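Local coordinates for major pilin protein fimA (Silicibacter pomeroyi, PDB 2IMH) that is of unknown function but belongs to the DUF1028 family and folds into two antiparallel beta-sheets with helices packed against them, at residues A9-T14 against E143-A148; T51-E56 against N72-Q77; L180-H185 against G191-L196. All blocks are in the same frame, centred on the assembly; numbering follows the deposited sequence.

How the interactions relate
From the N terminus, the chain runs through strand 4-11, the first half of interaction 1, and turns back into strand 16-23. Interaction 2 comes next: a short loop closes as helices 51-62 and 67-76 pair beside the four-stranded sheet, well within the span from 9 to 148. That long loop closes only when helix 142-155 returns to strand 4-11, a central strand of the six-stranded sheet. Interaction 3 follows in series, folding helix 189-200 onto edge strand 175-182 of the same sheet. Interactions 1 and 3 touch where Leu147 CD2 meets Leu193 CD2 at 3.8 Å, whereas interaction 2 lies across the chain's centre, touching neither.

Interaction 1: A9-T14 against E143-A148; sequences AHDPET and ERRLLA
Asp11 and Arg145 meet through a single carboxylate oxygen, Asp11 OD1, which lies 3.4 Å from Arg145 NH1. The salt bridge is weak as a hydrogen bond, although its N-H...O angle of 151° is fairly straight. The two side chains cross at about a right angle, and their flat groups are turned 61° against each other, so this is not the paired, two-oxygen grip of a coplanar ion pair. Water 1 adds a second link. It donates to His10 O at 2.7 Å and lies in the guanidinium plane beside Arg145 NH1, where it accepts a weak bond. Beside the polar groups Ala9 CB touches Leu146 CD2 at 4.3 Å, a light apolar contact between strand and helix.

A second shell sets the carboxylate. With CG anti to the backbone N (chi1 -178°), Asp11 presents its other oxygen, OD2, to Thr14, whose OG1 donates a 2.7 Å bond on the anti side. Thr14 OG1 is in turn bonded to Ala16 N, so the hydroxyl ties Asp11 into the turn between strands 4-11 and 16-23. On the helix side the Arg145 chain bends at chi2 and chi3, and NH2 has a weak bond to Leu140 O. Phe135 of helix 126-137 packs on Ala9, Arg145 and Leu146 alike. Arg145 was modelled in two positions; the bridge is described for one of them, which leaves its permanence in doubt. With a long ion pair and a water sharing the same NH1, the attraction between strand and helix is probably modest, and the carboxylate appears to be oriented more by Thr14 than by the arginine.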
loop_
_atom_site.group_PDB
_atom_site.type_symbol
_atom_site.label_atom_id
_atom_site.label_comp_id
_atom_site.label_asym_id
_atom_site.label_seq_id
_atom_site.Cartn_x
_atom_site.Cartn_y
_atom_site.Cartn_z
ATOM N N ALA A 9 1.227 1.162 6.117
ATOM C CA ALA A 9 0.920 1.694 7.442
ATOM C C ALA A 9 -0.182 0.917 8.127
ATOM O O ALA A 9 -1.000 0.282 7.470
ATOM C CB ALA A 9 0.517 3.173 7.347
ATOM N N HIS A 10 -0.175 1.002 9.457
ATOM C CA HIS A 10 -1.206 0.465 10.340
ATOM C C HIS A 10 -1.967 1.659 10.930
ATOM O O HIS A 10 -1.367 2.703 11.230
ATOM C CB HIS A 10 -0.497 -0.389 11.424
ATOM C CG HIS A 10 -1.318 -0.702 12.642
ATOM N ND1 HIS A 10 -2.565 -1.287 12.581
ATOM C CD2 HIS A 10 -1.008 -0.617 13.960
ATOM C CE1 HIS A 10 -3.019 -1.483 13.810
ATOM N NE2 HIS A 10 -2.091 -1.090 14.661
ATOM N N ASP A 11 -3.285 1.521 11.052
ATOM C CA ASP A 11 -4.121 2.546 11.666
ATOM C C ASP A 11 -4.537 2.032 13.053
ATOM O O ASP A 11 -5.497 1.275 13.162
ATOM C CB ASP A 11 -5.360 2.787 10.805
ATOM C CG ASP A 11 -6.258 3.885 11.355
ATOM O OD1 ASP A 11 -5.736 4.897 11.842
ATOM O OD2 ASP A 11 -7.494 3.728 11.284
ATOM N N PRO A 12 -3.787 2.406 14.104
ATOM C CA PRO A 12 -4.009 1.791 15.409
ATOM C C PRO A 12 -5.444 1.892 15.908
ATOM O O PRO A 12 -5.970 0.909 16.436
ATOM C CB PRO A 12 -3.058 2.566 16.321
ATOM C CG PRO A 12 -1.956 2.977 15.422
ATOM C CD PRO A 12 -2.662 3.362 14.147
ATOM N N GLU A 13 -6.074 3.048 15.725
ATOM C CA GLU A 13 -7.428 3.261 16.244
ATOM C C GLU A 13 -8.414 2.177 15.780
ATOM O O GLU A 13 -9.227 1.683 16.582
ATOM C CB GLU A 13 -7.939 4.665 15.899
ATOM C CG GLU A 13 -9.448 4.843 16.163
ATOM C CD GLU A 13 -9.906 6.296 16.241
ATOM O OE1 GLU A 13 -9.225 7.196 15.691
ATOM O OE2 GLU A 13 -10.971 6.533 16.862
ATOM N N THR A 14 -8.320 1.787 14.502
ATOM C CA THR A 14 -9.280 0.827 13.917
ATOM C C THR A 14 -8.727 -0.582 13.729
ATOM O O THR A 14 -9.485 -1.559 13.640
ATOM C CB THR A 14 -9.818 1.310 12.566
ATOM O OG1 THR A 14 -8.758 1.312 11.589
ATOM C CG2 THR A 14 -10.394 2.724 12.693
ATOM N N GLU A 143 -7.050 6.798 5.136
ATOM C CA GLU A 143 -6.921 6.779 3.670
ATOM C C GLU A 143 -6.375 8.086 3.103
ATOM O O GLU A 143 -5.577 8.075 2.170
ATOM C CB GLU A 143 -8.274 6.474 3.038
ATOM C CG GLU A 143 -8.808 5.090 3.386
ATOM C CD GLU A 143 -9.525 4.997 4.735
ATOM O OE1 GLU A 143 -9.612 5.999 5.487
ATOM O OE2 GLU A 143 -10.013 3.890 5.044
ATOM N N ARG A 144 -6.817 9.208 3.666
ATOM C CA ARG A 144 -6.360 10.516 3.219
ATOM C C ARG A 144 -4.925 10.785 3.638
ATOM O O ARG A 144 -4.234 11.567 2.986
ATOM C CB ARG A 144 -7.292 11.638 3.718
ATOM C CG ARG A 144 -8.688 11.597 3.094
ATOM C CD ARG A 144 -9.596 12.688 3.711
ATOM N NE ARG A 144 -9.200 14.025 3.248
ATOM C CZ ARG A 144 -9.599 15.184 3.781
ATOM N NH1 ARG A 144 -10.434 15.215 4.823
ATOM N NH2 ARG A 144 -9.157 16.331 3.259
ATOM N N ARG A 145 -4.484 10.140 4.722
ATOM C CA ARG A 145 -3.085 10.230 5.160
ATOM C C ARG A 145 -2.188 9.551 4.133
ATOM O O ARG A 145 -1.123 10.066 3.788
ATOM C CB ARG A 145 -2.904 9.586 6.541
ATOM C CG ARG A 145 -3.086 10.561 7.697
ATOM C CD ARG A 145 -3.848 9.967 8.865
ATOM N NE ARG A 145 -3.213 8.809 9.497
ATOM C CZ ARG A 145 -3.867 7.935 10.258
ATOM N NH1 ARG A 145 -3.232 6.910 10.797
ATOM N NH2 ARG A 145 -5.167 8.080 10.474
ATOM N N LEU A 146 -2.639 8.390 3.644
ATOM C CA LEU A 146 -1.914 7.663 2.600
ATOM C C LEU A 146 -1.830 8.516 1.351
ATOM O O LEU A 146 -0.761 8.664 0.763
ATOM C CB LEU A 146 -2.578 6.314 2.304
ATOM C CG LEU A 146 -2.511 5.256 3.419
ATOM C CD1 LEU A 146 -3.444 4.093 3.079
ATOM C CD2 LEU A 146 -1.068 4.764 3.669
ATOM N N LEU A 147 -2.951 9.127 0.963
ATOM C CA LEU A 147 -2.944 10.020 -0.206
ATOM C C LEU A 147 -1.992 11.204 -0.015
ATOM O O LEU A 147 -1.247 11.561 -0.933
ATOM C CB LEU A 147 -4.359 10.499 -0.544
ATOM C CG LEU A 147 -5.304 9.452 -1.147
ATOM C CD1 LEU A 147 -6.766 9.938 -1.149
ATOM C CD2 LEU A 147 -4.876 9.040 -2.564
ATOM N N ALA A 148 -2.023 11.803 1.170
ATOM C CA ALA A 148 -1.146 12.929 1.505
ATOM C C ALA A 148 0.325 12.528 1.321
ATOM O O ALA A 148 1.138 13.307 0.809
ATOM C CB ALA A 148 -1.392 13.388 2.915
HETATM O O HOH W 1 -1.048 5.391 11.438
#

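Interaction 2: T51-E56 against N72-Q77; sequences TFWGEE and NHVTSQ
Glu56 and Gln77 share water 2, which donates to Glu56 OE1 at 2.8 Å and accepts from Gln77 NE2 at the same distance. The amide nitrogen also makes a weak 3.0 Å bond to His73 O, four residues back; Gln77 was modelled in two positions, and these bonds are described for one of them. Apart from this bridge the contact is apolar. Two methyl groups lie over one face of the Trp53 indole: Val74 CG1 above the five-membered ring, 3.7 Å from its centroid, and Thr75 CG2 above the six-membered ring, 3.8 Å from its centroid. Both are CH-pi contacts, the threonine methyl being only 15° off the ring normal. Val74 holds CG1 anti to the backbone N (chi1 167°), which leaves its other methyl, CG2, for the Glu56 side of the neighbouring helix, 4.2 Å from Glu56 CB. Thr75 OG1 is turned to Val71 O instead. The two helical segments run nearly antiparallel, at 156° with their axes 9.9 Å apart at the closest, as in a helical hairpin. Leu86 of strand 85-90 touches Trp53, Val74 and Thr75, seating the pair on the four-stranded sheet.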
loop_
_atom_site.group_PDB
_atom_site.type_symbol
_atom_site.label_atom_id
_atom_site.label_comp_id
_atom_site.label_asym_id
_atom_site.label_seq_id
_atom_site.Cartn_x
_atom_site.Cartn_y
_atom_site.Cartn_z
ATOM N N THR A 51 6.832 -10.796 -7.869
ATOM C CA THR A 51 5.503 -11.026 -7.282
ATOM C C THR A 51 5.594 -12.058 -6.149
ATOM O O THR A 51 4.910 -11.949 -5.127
ATOM C CB THR A 51 4.495 -11.506 -8.333
ATOM O OG1 THR A 51 5.004 -12.676 -8.978
ATOM C CG2 THR A 51 4.262 -10.410 -9.376
ATOM N N PHE A 52 6.475 -13.041 -6.306
ATOM C CA PHE A 52 6.676 -14.053 -5.268
ATOM C C PHE A 52 7.059 -13.458 -3.926
ATOM O O PHE A 52 6.505 -13.846 -2.886
ATOM C CB PHE A 52 7.696 -15.072 -5.749
ATOM C CG PHE A 52 7.341 -15.628 -7.098
ATOM C CD1 PHE A 52 6.334 -16.580 -7.216
ATOM C CD2 PHE A 52 7.939 -15.120 -8.253
ATOM C CE1 PHE A 52 5.965 -17.080 -8.472
ATOM C CE2 PHE A 52 7.566 -15.603 -9.518
ATOM C CZ PHE A 52 6.588 -16.586 -9.623
ATOM N N TRP A 53 8.004 -12.524 -3.942
ATOM C CA TRP A 53 8.451 -11.906 -2.705
ATOM C C TRP A 53 7.266 -11.323 -1.955
ATOM O O TRP A 53 7.176 -11.449 -0.738
ATOM C CB TRP A 53 9.404 -10.783 -3.037
ATOM C CG TRP A 53 10.834 -11.218 -3.234
ATOM C CD1 TRP A 53 11.298 -12.478 -3.479
ATOM C CD2 TRP A 53 11.961 -10.355 -3.265
ATOM N NE1 TRP A 53 12.678 -12.457 -3.614
ATOM C CE2 TRP A 53 13.104 -11.159 -3.493
ATOM C CE3 TRP A 53 12.124 -8.970 -3.106
ATOM C CZ2 TRP A 53 14.395 -10.620 -3.571
ATOM C CZ3 TRP A 53 13.413 -8.435 -3.171
ATOM C CH2 TRP A 53 14.533 -9.271 -3.395
ATOM N N GLY A 54 6.372 -10.665 -2.692
ATOM C CA GLY A 54 5.247 -9.952 -2.053
ATOM C C GLY A 54 4.303 -10.906 -1.344
ATOM O O GLY A 54 3.775 -10.594 -0.277
ATOM N N GLU A 55 4.060 -12.051 -1.961
ATOM C CA GLU A 55 3.175 -13.062 -1.383
ATOM C C GLU A 55 3.878 -13.835 -0.265
ATOM O O GLU A 55 3.330 -14.033 0.816
ATOM C CB GLU A 55 2.718 -14.043 -2.474
ATOM C CG GLU A 55 1.886 -13.402 -3.585
ATOM C CD GLU A 55 1.448 -14.390 -4.678
ATOM O OE1 GLU A 55 1.973 -15.527 -4.724
ATOM O OE2 GLU A 55 0.568 -14.015 -5.493
ATOM N N GLU A 56 5.096 -14.304 -0.538
ATOM C CA GLU A 56 5.808 -15.137 0.418
ATOM C C GLU A 56 6.119 -14.431 1.730
ATOM O O GLU A 56 6.019 -15.038 2.806
ATOM C CB GLU A 56 7.074 -15.712 -0.227
ATOM C CG GLU A 56 6.688 -16.702 -1.305
ATOM C CD GLU A 56 7.877 -17.332 -2.014
ATOM O OE1 GLU A 56 9.010 -17.224 -1.495
ATOM O OE2 GLU A 56 7.654 -17.950 -3.085
ATOM N N ASN A 72 14.290 -10.929 5.372
ATOM C CA ASN A 72 15.589 -11.566 5.152
ATOM C C ASN A 72 15.462 -12.995 4.609
ATOM O O ASN A 72 16.219 -13.367 3.708
ATOM C CB ASN A 72 16.472 -11.477 6.410
ATOM C CG ASN A 72 16.938 -10.049 6.711
ATOM O OD1 ASN A 72 16.775 -9.134 5.898
ATOM N ND2 ASN A 72 17.518 -9.850 7.896
ATOM N N HIS A 73 14.506 -13.778 5.120
ATOM C CA HIS A 73 14.246 -15.155 4.652
ATOM C C HIS A 73 13.899 -15.192 3.171
ATOM O O HIS A 73 14.354 -16.057 2.415
ATOM C CB HIS A 73 13.054 -15.783 5.391
ATOM C CG HIS A 73 13.261 -15.991 6.860
ATOM N ND1 HIS A 73 12.212 -16.026 7.756
ATOM C CD2 HIS A 73 14.387 -16.177 7.590
ATOM C CE1 HIS A 73 12.683 -16.228 8.973
ATOM N NE2 HIS A 73 13.998 -16.324 8.901
ATOM N N VAL A 74 13.034 -14.271 2.773
ATOM C CA VAL A 74 12.570 -14.226 1.404
ATOM C C VAL A 74 13.685 -13.782 0.459
ATOM O O VAL A 74 13.898 -14.404 -0.579
ATOM C CB VAL A 74 11.342 -13.304 1.290
ATOM C CG1 VAL A 74 11.030 -12.990 -0.153
ATOM C CG2 VAL A 74 10.179 -13.960 1.975
ATOM N N THR A 75 14.395 -12.724 0.828
ATOM C CA THR A 75 15.370 -12.122 -0.079
ATOM C C THR A 75 16.652 -12.955 -0.177
ATOM O O THR A 75 17.249 -13.044 -1.263
ATOM C CB THR A 75 15.703 -10.684 0.322
ATOM O OG1 THR A 75 16.222 -10.662 1.654
ATOM C CG2 THR A 75 14.456 -9.798 0.231
ATOM N N SER A 76 17.057 -13.563 0.944
ATOM C CA SER A 76 18.296 -14.353 1.014
ATOM C C SER A 76 18.278 -15.553 0.076
ATOM O O SER A 76 19.328 -15.961 -0.449
ATOM C CB SER A 76 18.577 -14.818 2.452
ATOM O OG SER A 76 17.695 -15.857 2.849
ATOM N N GLN A 77 17.091 -16.121 -0.120
ATOM C CA GLN A 77 16.844 -17.309 -0.951
ATOM C C GLN A 77 16.925 -17.016 -2.444
ATOM O O GLN A 77 16.834 -17.928 -3.267
ATOM C CB GLN A 77 15.425 -17.837 -0.698
ATOM C CG GLN A 77 15.176 -18.573 0.612
ATOM C CD GLN A 77 13.742 -19.076 0.709
ATOM O OE1 GLN A 77 13.488 -20.281 0.641
ATOM N NE2 GLN A 77 12.793 -18.149 0.843
HETATM O O HOH W 2 10.049 -17.576 1.105
#

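Interaction 3: L180-H185 against G191-L196; sequences LRIDYH and GALEQL
Ile182 presses against the backbone of the helix at Leu193, its CG1 only 3.5 Å from Leu193 N, and this is the tight centre of the contact. From the same side chain CD1 reaches Ala192 CB at 3.9 Å and Leu196 CD2 at 4.0 Å, so one isoleucine fills the groove between residues a turn apart. Leu180, two residues earlier on the same side of the strand, continues the layer. Its CB lies 3.7 Å from Leu193 CD1 and 3.9 Å from Leu196 CD2, while the Leu180 and Leu196 side chains lie obliquely against each other. Leu193 swings its branch toward the strand because CG is anti to the backbone N (chi1 -172°), and CD1 thereby also rests against the Leu180 carbonyl oxygen.

Strand 175-182 is an edge strand of the six-stranded sheet, and helix 189-200 folds straight back over it through a short connection, the segment axes 8.2 Å apart and the directions at 146°. Helices lying on two antiparallel sheets would be consistent with an alpha-beta-beta-alpha sandwich like that of the Ntn hydrolases. Helix 142-155 joins the buried side, where Leu150 touches Leu193.

Toward the connection the packing thins. His185 meets the helix through one atom, CD2, which approaches Ala192 CB obliquely; its ND1 is bonded to the backbone nitrogens of Asp187 and Asn188, and Asn188 OD1 in turn takes the Gly191 N-H. Arg181, exposed, points away from the helix. There its guanidinium grips Asp183 side-on, Arg181 NE bonding Asp183 OD1 at 2.9 Å almost in the guanidinium plane, and NH2 bonding OD2 from a more tilted position.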
loop_
_atom_site.group_PDB
_atom_site.type_symbol
_atom_site.label_atom_id
_atom_site.label_comp_id
_atom_site.label_asym_id
_atom_site.label_seq_id
_atom_site.Cartn_x
_atom_site.Cartn_y
_atom_site.Cartn_z
ATOM N N LEU A 180 -8.005 0.302 -4.839
ATOM C CA LEU A 180 -8.236 1.400 -5.780
ATOM C C LEU A 180 -7.008 1.539 -6.648
ATOM O O LEU A 180 -5.904 1.816 -6.139
ATOM C CB LEU A 180 -8.490 2.715 -5.035
ATOM C CG LEU A 180 -9.639 2.651 -4.017
ATOM C CD1 LEU A 180 -9.757 3.952 -3.222
ATOM C CD2 LEU A 180 -10.956 2.247 -4.669
ATOM N N ARG A 181 -7.199 1.343 -7.950
ATOM C CA ARG A 181 -6.080 1.350 -8.888
ATOM C C ARG A 181 -6.295 2.293 -10.047
ATOM O O ARG A 181 -7.349 2.273 -10.695
ATOM C CB ARG A 181 -5.794 -0.066 -9.390
ATOM C CG ARG A 181 -5.016 -0.882 -8.349
ATOM C CD ARG A 181 -4.874 -2.323 -8.721
ATOM N NE ARG A 181 -4.358 -2.535 -10.071
ATOM C CZ ARG A 181 -4.134 -3.751 -10.564
ATOM N NH1 ARG A 181 -4.351 -4.817 -9.796
ATOM N NH2 ARG A 181 -3.692 -3.906 -11.801
ATOM N N ILE A 182 -5.302 3.149 -10.263
ATOM C CA ILE A 182 -5.144 3.881 -11.516
ATOM C C ILE A 182 -3.945 3.252 -12.205
ATOM O O ILE A 182 -2.800 3.501 -11.823
ATOM C CB ILE A 182 -4.883 5.394 -11.266
ATOM C CG1 ILE A 182 -5.976 6.017 -10.365
ATOM C CG2 ILE A 182 -4.757 6.150 -12.594
ATOM C CD1 ILE A 182 -7.390 5.965 -10.937
ATOM N N ASP A 183 -4.204 2.389 -13.187
ATOM C CA ASP A 183 -3.114 1.593 -13.777
ATOM C C ASP A 183 -2.369 2.364 -14.865
ATOM O O ASP A 183 -1.236 2.011 -15.232
ATOM C CB ASP A 183 -3.656 0.276 -14.342
ATOM C CG ASP A 183 -3.856 -0.792 -13.267
ATOM O OD1 ASP A 183 -3.541 -0.553 -12.070
ATOM O OD2 ASP A 183 -4.362 -1.879 -13.637
ATOM N N TYR A 184 -3.013 3.407 -15.380
ATOM C CA TYR A 184 -2.369 4.354 -16.298
ATOM C C TYR A 184 -3.132 5.673 -16.307
ATOM O O TYR A 184 -4.371 5.698 -16.423
ATOM C CB TYR A 184 -2.288 3.790 -17.726
ATOM C CG TYR A 184 -1.895 4.858 -18.727
ATOM C CD1 TYR A 184 -0.559 5.245 -18.874
ATOM C CD2 TYR A 184 -2.869 5.512 -19.495
ATOM C CE1 TYR A 184 -0.196 6.238 -19.779
ATOM C CE2 TYR A 184 -2.515 6.518 -20.405
ATOM C CZ TYR A 184 -1.178 6.873 -20.533
ATOM O OH TYR A 184 -0.807 7.862 -21.431
ATOM N N HIS A 185 -2.399 6.770 -16.170
ATOM C CA HIS A 185 -2.954 8.102 -16.425
ATOM C C HIS A 185 -1.816 8.917 -17.013
ATOM O O HIS A 185 -0.703 8.840 -16.497
ATOM C CB HIS A 185 -3.474 8.755 -15.134
ATOM C CG HIS A 185 -4.259 10.011 -15.365
ATOM N ND1 HIS A 185 -3.664 11.242 -15.563
ATOM C CD2 HIS A 185 -5.597 10.226 -15.421
ATOM C CE1 HIS A 185 -4.603 12.158 -15.730
ATOM N NE2 HIS A 185 -5.787 11.567 -15.656
ATOM N N GLY A 191 -3.905 12.306 -8.634
ATOM C CA GLY A 191 -5.156 13.082 -8.662
ATOM C C GLY A 191 -6.328 12.194 -9.029
ATOM O O GLY A 191 -7.433 12.288 -8.440
ATOM N N ALA A 192 -6.093 11.324 -10.003
ATOM C CA ALA A 192 -7.153 10.430 -10.463
ATOM C C ALA A 192 -7.512 9.426 -9.362
ATOM O O ALA A 192 -8.684 9.054 -9.205
ATOM C CB ALA A 192 -6.745 9.726 -11.744
ATOM N N LEU A 193 -6.493 8.986 -8.616
ATOM C CA LEU A 193 -6.712 8.129 -7.453
ATOM C C LEU A 193 -7.574 8.809 -6.408
ATOM O O LEU A 193 -8.482 8.186 -5.881
ATOM C CB LEU A 193 -5.386 7.702 -6.816
ATOM C CG LEU A 193 -5.478 6.644 -5.706
ATOM C CD1 LEU A 193 -6.145 5.356 -6.168
ATOM C CD2 LEU A 193 -4.052 6.361 -5.177
ATOM N N GLU A 194 -7.289 10.068 -6.098
ATOM C CA GLU A 194 -8.106 10.772 -5.112
ATOM C C GLU A 194 -9.571 10.857 -5.573
ATOM O O GLU A 194 -10.499 10.651 -4.778
ATOM C CB GLU A 194 -7.553 12.171 -4.812
ATOM C CG GLU A 194 -8.276 12.806 -3.627
ATOM C CD GLU A 194 -7.824 14.221 -3.296
ATOM O OE1 GLU A 194 -6.695 14.413 -2.793
ATOM O OE2 GLU A 194 -8.639 15.144 -3.495
ATOM N N GLN A 195 -9.783 11.149 -6.854
ATOM C CA GLN A 195 -11.151 11.216 -7.380
ATOM C C GLN A 195 -11.839 9.871 -7.193
ATOM O O GLN A 195 -13.009 9.804 -6.785
ATOM C CB GLN A 195 -11.146 11.572 -8.860
ATOM C CG GLN A 195 -11.040 13.059 -9.169
ATOM C CD GLN A 195 -11.371 13.344 -10.627
ATOM O OE1 GLN A 195 -10.685 12.853 -11.533
ATOM N NE2 GLN A 195 -12.429 14.130 -10.864
ATOM N N LEU A 196 -11.111 8.797 -7.502
ATOM C CA LEU A 196 -11.673 7.455 -7.379
ATOM C C LEU A 196 -11.991 7.142 -5.925
ATOM O O LEU A 196 -13.040 6.560 -5.612
ATOM C CB LEU A 196 -10.694 6.417 -7.956
ATOM C CG LEU A 196 -11.017 4.926 -7.770
ATOM C CD1 LEU A 196 -12.382 4.547 -8.353
ATOM C CD2 LEU A 196 -9.916 4.123 -8.416
#